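Local coordinates for kinesin-like protein Nod (Drosophila melanogaster, PDB 3DC4), which hydrolyses ATP through its kinesin motor domain, the part present here, and binds microtubules, serving the segregation of non-exchange chromosomes in meiosis, at residues K163-L168 with H173-A178; I285-S290 with V295-L300. All coordinates share one frame; numbering follows the deposited sequence.

Interaction 1. Residues K163-L168 with H173-A178; sequences KPFDLL and HMPMVA
P164 and M176 form the centre of this contact, held by one direct backbone bond: the N-H of M176 reaches the carbonyl oxygen of P164 at 3.0 Å, bent to 131° at the hydrogen and tilted out of the carbonyl plane. The same oxygen also receives a CA-H...O approach from P175, 3.5 Å from CA to O. Around this polar point the methionine side chain folds back over the strand. A turn at its last torsion (chi3 -82°) brings the methyl CE of M176 to 3.7 Å from CB of P164 and to 3.4 Å from the backbone N of D166, while SD rests near CB of D166. On the other flank F165 and P175 lie side by side and point the same way, with CE1 of the ring 3.6 Å from CD of the proline.

F165 belongs to the short strand 164-166, which pairs antiparallel with strand 151-160 at the edge of the large mixed sheet of the kinesin motor domain; the loop 173-178 runs along it, joined to it by that one direct bond, a water and side-chain packing. The water bridges the two backbones, accepting from N of D166 at 2.7 Å and donating to O of M174 at 2.6 Å. Further out, D166 shapes the end of the strand. Its side chain is swung beside its own carbonyl carbon (chi1 -169°), and its OD1 accepts from the N-H of L168 in an Asx turn, met from above the carboxylate plane, while OD2 accepts from the backbone N of T185. R207 makes a cation-pi contact with the F165 ring.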
# COMPACT_ATOMS: atom_id res chain seq x y z
N LYS A 163 -17.29 -4.20 0.90
CA LYS A 163 -18.16 -3.07 0.64
C LYS A 163 -17.39 -1.78 0.86
O LYS A 163 -16.86 -1.54 1.95
CB LYS A 163 -19.37 -3.12 1.57
CG LYS A 163 -20.23 -4.37 1.41
CD LYS A 163 -21.43 -4.34 2.34
CE LYS A 163 -21.00 -4.29 3.80
NZ LYS A 163 -22.17 -4.27 4.72
N PRO A 164 -17.30 -0.94 -0.17
CA PRO A 164 -16.58 0.34 -0.11
C PRO A 164 -17.34 1.43 0.66
O PRO A 164 -18.55 1.61 0.50
CB PRO A 164 -16.39 0.70 -1.58
CG PRO A 164 -17.64 0.16 -2.20
CD PRO A 164 -17.76 -1.20 -1.55
N PHE A 165 -16.60 2.16 1.50
CA PHE A 165 -17.15 3.24 2.32
C PHE A 165 -16.27 4.48 2.23
O PHE A 165 -15.05 4.41 2.41
CB PHE A 165 -17.25 2.80 3.78
CG PHE A 165 -18.29 1.74 4.02
CD1 PHE A 165 -19.63 2.09 4.14
CD2 PHE A 165 -17.93 0.40 4.11
CE1 PHE A 165 -20.60 1.11 4.34
CE2 PHE A 165 -18.89 -0.58 4.31
CZ PHE A 165 -20.23 -0.23 4.43
N ASP A 166 -16.89 5.63 1.95
CA ASP A 166 -16.17 6.89 1.85
C ASP A 166 -16.10 7.51 3.24
O ASP A 166 -17.08 8.06 3.73
CB ASP A 166 -16.92 7.83 0.90
CG ASP A 166 -16.11 9.05 0.54
OD1 ASP A 166 -15.13 9.37 1.26
OD2 ASP A 166 -16.46 9.71 -0.46
N LEU A 167 -14.93 7.41 3.87
CA LEU A 167 -14.73 7.92 5.22
C LEU A 167 -14.60 9.44 5.35
O LEU A 167 -14.50 9.95 6.46
CB LEU A 167 -13.50 7.26 5.86
CG LEU A 167 -13.69 5.87 6.49
CD1 LEU A 167 -14.44 4.96 5.56
CD2 LEU A 167 -12.34 5.29 6.85
N LEU A 168 -14.58 10.15 4.23
CA LEU A 168 -14.45 11.60 4.27
C LEU A 168 -15.72 12.31 3.79
O LEU A 168 -15.76 13.54 3.72
CB LEU A 168 -13.24 12.04 3.42
CG LEU A 168 -11.85 11.53 3.86
CD1 LEU A 168 -10.80 11.93 2.82
CD2 LEU A 168 -11.49 12.12 5.22
N HIS A 173 -20.96 5.72 6.64
CA HIS A 173 -21.51 4.41 6.99
C HIS A 173 -22.47 3.90 5.93
O HIS A 173 -23.30 3.03 6.20
CB HIS A 173 -22.21 4.49 8.35
CG HIS A 173 -21.27 4.72 9.50
ND1 HIS A 173 -20.25 3.84 9.81
CD2 HIS A 173 -21.19 5.72 10.40
CE1 HIS A 173 -19.59 4.30 10.86
NE2 HIS A 173 -20.14 5.44 11.24
N MET A 174 -22.35 4.43 4.72
CA MET A 174 -23.19 4.03 3.60
C MET A 174 -22.36 3.42 2.48
O MET A 174 -21.41 4.03 2.00
CB MET A 174 -23.96 5.24 3.06
CG MET A 174 -25.10 5.71 3.95
SD MET A 174 -26.40 4.46 4.07
CE MET A 174 -27.05 4.49 2.40
N PRO A 175 -22.71 2.20 2.05
CA PRO A 175 -22.00 1.50 0.98
C PRO A 175 -21.99 2.28 -0.33
O PRO A 175 -22.88 3.09 -0.58
CB PRO A 175 -22.78 0.19 0.85
CG PRO A 175 -23.29 -0.04 2.24
CD PRO A 175 -23.75 1.34 2.64
N MET A 176 -20.98 2.04 -1.16
CA MET A 176 -20.86 2.71 -2.45
C MET A 176 -21.02 1.67 -3.56
O MET A 176 -20.79 0.48 -3.33
CB MET A 176 -19.51 3.39 -2.60
CG MET A 176 -19.26 4.55 -1.65
SD MET A 176 -17.71 5.40 -2.03
CE MET A 176 -16.54 4.34 -1.20
N VAL A 177 -21.41 2.11 -4.75
CA VAL A 177 -21.59 1.20 -5.87
C VAL A 177 -21.49 1.92 -7.22
O VAL A 177 -22.09 2.97 -7.42
CB VAL A 177 -22.96 0.48 -5.77
CG1 VAL A 177 -24.08 1.50 -5.75
CG2 VAL A 177 -23.13 -0.47 -6.94
N ALA A 178 -20.72 1.33 -8.13
CA ALA A 178 -20.52 1.88 -9.46
C ALA A 178 -19.98 3.31 -9.43
O ALA A 178 -20.16 4.07 -10.38
CB ALA A 178 -21.84 1.84 -10.24
O HOH W 1 -19.59 5.92 2.35

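Interaction 2. Residues I285-S290 with V295-L300; sequences IPYRDS and VLQASL
Q297 is the first residue of segment 295-300 to press on Y287, doing so in the loop that follows helix 291-295. Its CG stands over the middle of the phenol ring, 3.3 Å from the centroid and 11° off the ring normal, a close CH-pi contact. CG leaves CA anti to the backbone N (chi1 -168°) and the chain runs on extended, so that the terminal amide lies almost flat on the ring, their planes only 8° apart. CD of Q297 is 3.6 Å from CD1 of Y287. Across the ring, CG2 of I285 covers the opposite face, 3.4 Å above its plane, and the aromatic group is thus sandwiched between an isoleucine methyl and a glutamine methylene.

Three residues on, L300 meets the ring at its rim. Its CB packs 3.8 Å from CE2 of Y287, and its carbonyl oxygen, lying near the ring plane, accepts a hydrogen bond from OH of Y287 at 2.6 Å. The backbone here makes a helix-like turn, with N of L300 bonded to O of Q297, which places the glutamine side chain and the leucine carbonyl on the same tyrosine. The contact thereby joins the two loops that flank the short helix 291-295, whose residues T293 and T294 both hydrogen-bond to O of Y287.

With a phenylalanine in place of Y287, the L300 carbonyl would probably be left without its hydroxyl partner. The two covered faces are likely to hinder rotation of the ring, while the hydroxyl gives that carbonyl a donor that packing alone would not supply.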
# COMPACT_ATOMS: atom_id res chain seq x y z
N ILE A 285 -9.76 -8.20 -17.75
CA ILE A 285 -9.14 -8.19 -16.43
C ILE A 285 -10.17 -8.38 -15.32
O ILE A 285 -11.17 -7.66 -15.26
CB ILE A 285 -8.39 -6.86 -16.20
CG1 ILE A 285 -7.45 -6.59 -17.37
CG2 ILE A 285 -7.60 -6.92 -14.90
CD1 ILE A 285 -6.77 -5.25 -17.33
N PRO A 286 -9.94 -9.35 -14.42
CA PRO A 286 -10.84 -9.65 -13.31
C PRO A 286 -10.87 -8.59 -12.21
O PRO A 286 -10.70 -8.91 -11.03
CB PRO A 286 -10.34 -11.00 -12.82
CG PRO A 286 -8.86 -10.88 -13.03
CD PRO A 286 -8.77 -10.25 -14.41
N TYR A 287 -11.08 -7.34 -12.59
CA TYR A 287 -11.13 -6.26 -11.62
C TYR A 287 -12.26 -6.45 -10.61
O TYR A 287 -12.09 -6.19 -9.42
CB TYR A 287 -11.31 -4.91 -12.33
CG TYR A 287 -10.08 -4.43 -13.09
CD1 TYR A 287 -10.15 -4.14 -14.45
CD2 TYR A 287 -8.86 -4.24 -12.43
CE1 TYR A 287 -9.03 -3.68 -15.14
CE2 TYR A 287 -7.74 -3.78 -13.11
CZ TYR A 287 -7.82 -3.50 -14.46
OH TYR A 287 -6.72 -3.06 -15.15
N ARG A 288 -13.41 -6.93 -11.09
CA ARG A 288 -14.56 -7.13 -10.21
C ARG A 288 -14.49 -8.37 -9.33
O ARG A 288 -15.44 -8.68 -8.61
CB ARG A 288 -15.85 -7.13 -11.03
CG ARG A 288 -16.19 -5.76 -11.61
CD ARG A 288 -17.63 -5.68 -12.07
NE ARG A 288 -18.02 -4.32 -12.41
CZ ARG A 288 -19.26 -3.94 -12.68
NH1 ARG A 288 -20.25 -4.82 -12.64
NH2 ARG A 288 -19.52 -2.67 -12.97
N ASP A 289 -13.36 -9.07 -9.37
CA ASP A 289 -13.19 -10.25 -8.54
C ASP A 289 -13.22 -9.87 -7.06
O ASP A 289 -13.49 -10.70 -6.20
CB ASP A 289 -11.87 -10.95 -8.87
CG ASP A 289 -12.06 -12.14 -9.80
OD1 ASP A 289 -13.09 -12.17 -10.51
OD2 ASP A 289 -11.18 -13.03 -9.83
N SER A 290 -12.95 -8.60 -6.77
CA SER A 290 -12.97 -8.11 -5.39
C SER A 290 -13.11 -6.60 -5.36
O SER A 290 -12.81 -5.92 -6.34
CB SER A 290 -11.67 -8.48 -4.65
OG SER A 290 -10.60 -7.66 -5.09
N VAL A 295 -11.78 -0.85 -6.65
CA VAL A 295 -11.44 0.50 -6.20
C VAL A 295 -10.10 0.95 -6.78
O VAL A 295 -9.93 2.11 -7.14
CB VAL A 295 -11.37 0.57 -4.66
CG1 VAL A 295 -10.88 1.95 -4.23
CG2 VAL A 295 -12.74 0.28 -4.07
N LEU A 296 -9.15 0.02 -6.88
CA LEU A 296 -7.84 0.36 -7.41
C LEU A 296 -7.72 0.08 -8.91
O LEU A 296 -6.62 0.06 -9.46
CB LEU A 296 -6.75 -0.41 -6.65
CG LEU A 296 -6.70 -0.20 -5.12
CD1 LEU A 296 -5.65 -1.11 -4.51
CD2 LEU A 296 -6.39 1.27 -4.81
N GLN A 297 -8.85 -0.12 -9.58
CA GLN A 297 -8.84 -0.42 -11.01
C GLN A 297 -8.06 0.59 -11.85
O GLN A 297 -7.29 0.20 -12.73
CB GLN A 297 -10.27 -0.49 -11.54
CG GLN A 297 -10.37 -1.07 -12.93
CD GLN A 297 -11.79 -1.12 -13.42
OE1 GLN A 297 -12.70 -1.44 -12.66
NE2 GLN A 297 -11.99 -0.82 -14.70
N ALA A 298 -8.27 1.87 -11.58
CA ALA A 298 -7.58 2.93 -12.32
C ALA A 298 -6.08 2.93 -12.04
O ALA A 298 -5.31 3.47 -12.82
CB ALA A 298 -8.18 4.29 -11.97
N SER A 299 -5.68 2.35 -10.91
CA SER A 299 -4.26 2.32 -10.57
C SER A 299 -3.58 1.01 -11.00
O SER A 299 -2.36 0.93 -11.05
CB SER A 299 -4.07 2.55 -9.07
OG SER A 299 -4.51 3.86 -8.73
N LEU A 300 -4.39 0.00 -11.31
CA LEU A 300 -3.88 -1.29 -11.74
C LEU A 300 -3.92 -1.35 -13.27
O LEU A 300 -4.58 -2.21 -13.86
CB LEU A 300 -4.74 -2.41 -11.15
CG LEU A 300 -4.65 -2.55 -9.62
CD1 LEU A 300 -5.60 -3.62 -9.13
CD2 LEU A 300 -3.21 -2.90 -9.24

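Interaction 1 comes first along the chain and closes before interaction 2 opens, with strands 187-188, 220-229 and 234-241 and helices 192-204 and 267-279 between them. Their centres are 16 Å apart and their nearest atoms about 4 Å, without touching. Both lie in the one kinesin motor domain and border its large mixed sheet: strand 164-166 of interaction 1 pairs with strand 151-160, whereas 295-300 packs on strand 234-241 and leads into strand 305-312. R180 links the two neighbourhoods, touching P164 in one and V295 in the other. Away from the nucleotide site, both tie loops to elements bordering this central sheet, each by one direct hydrogen bond and packing.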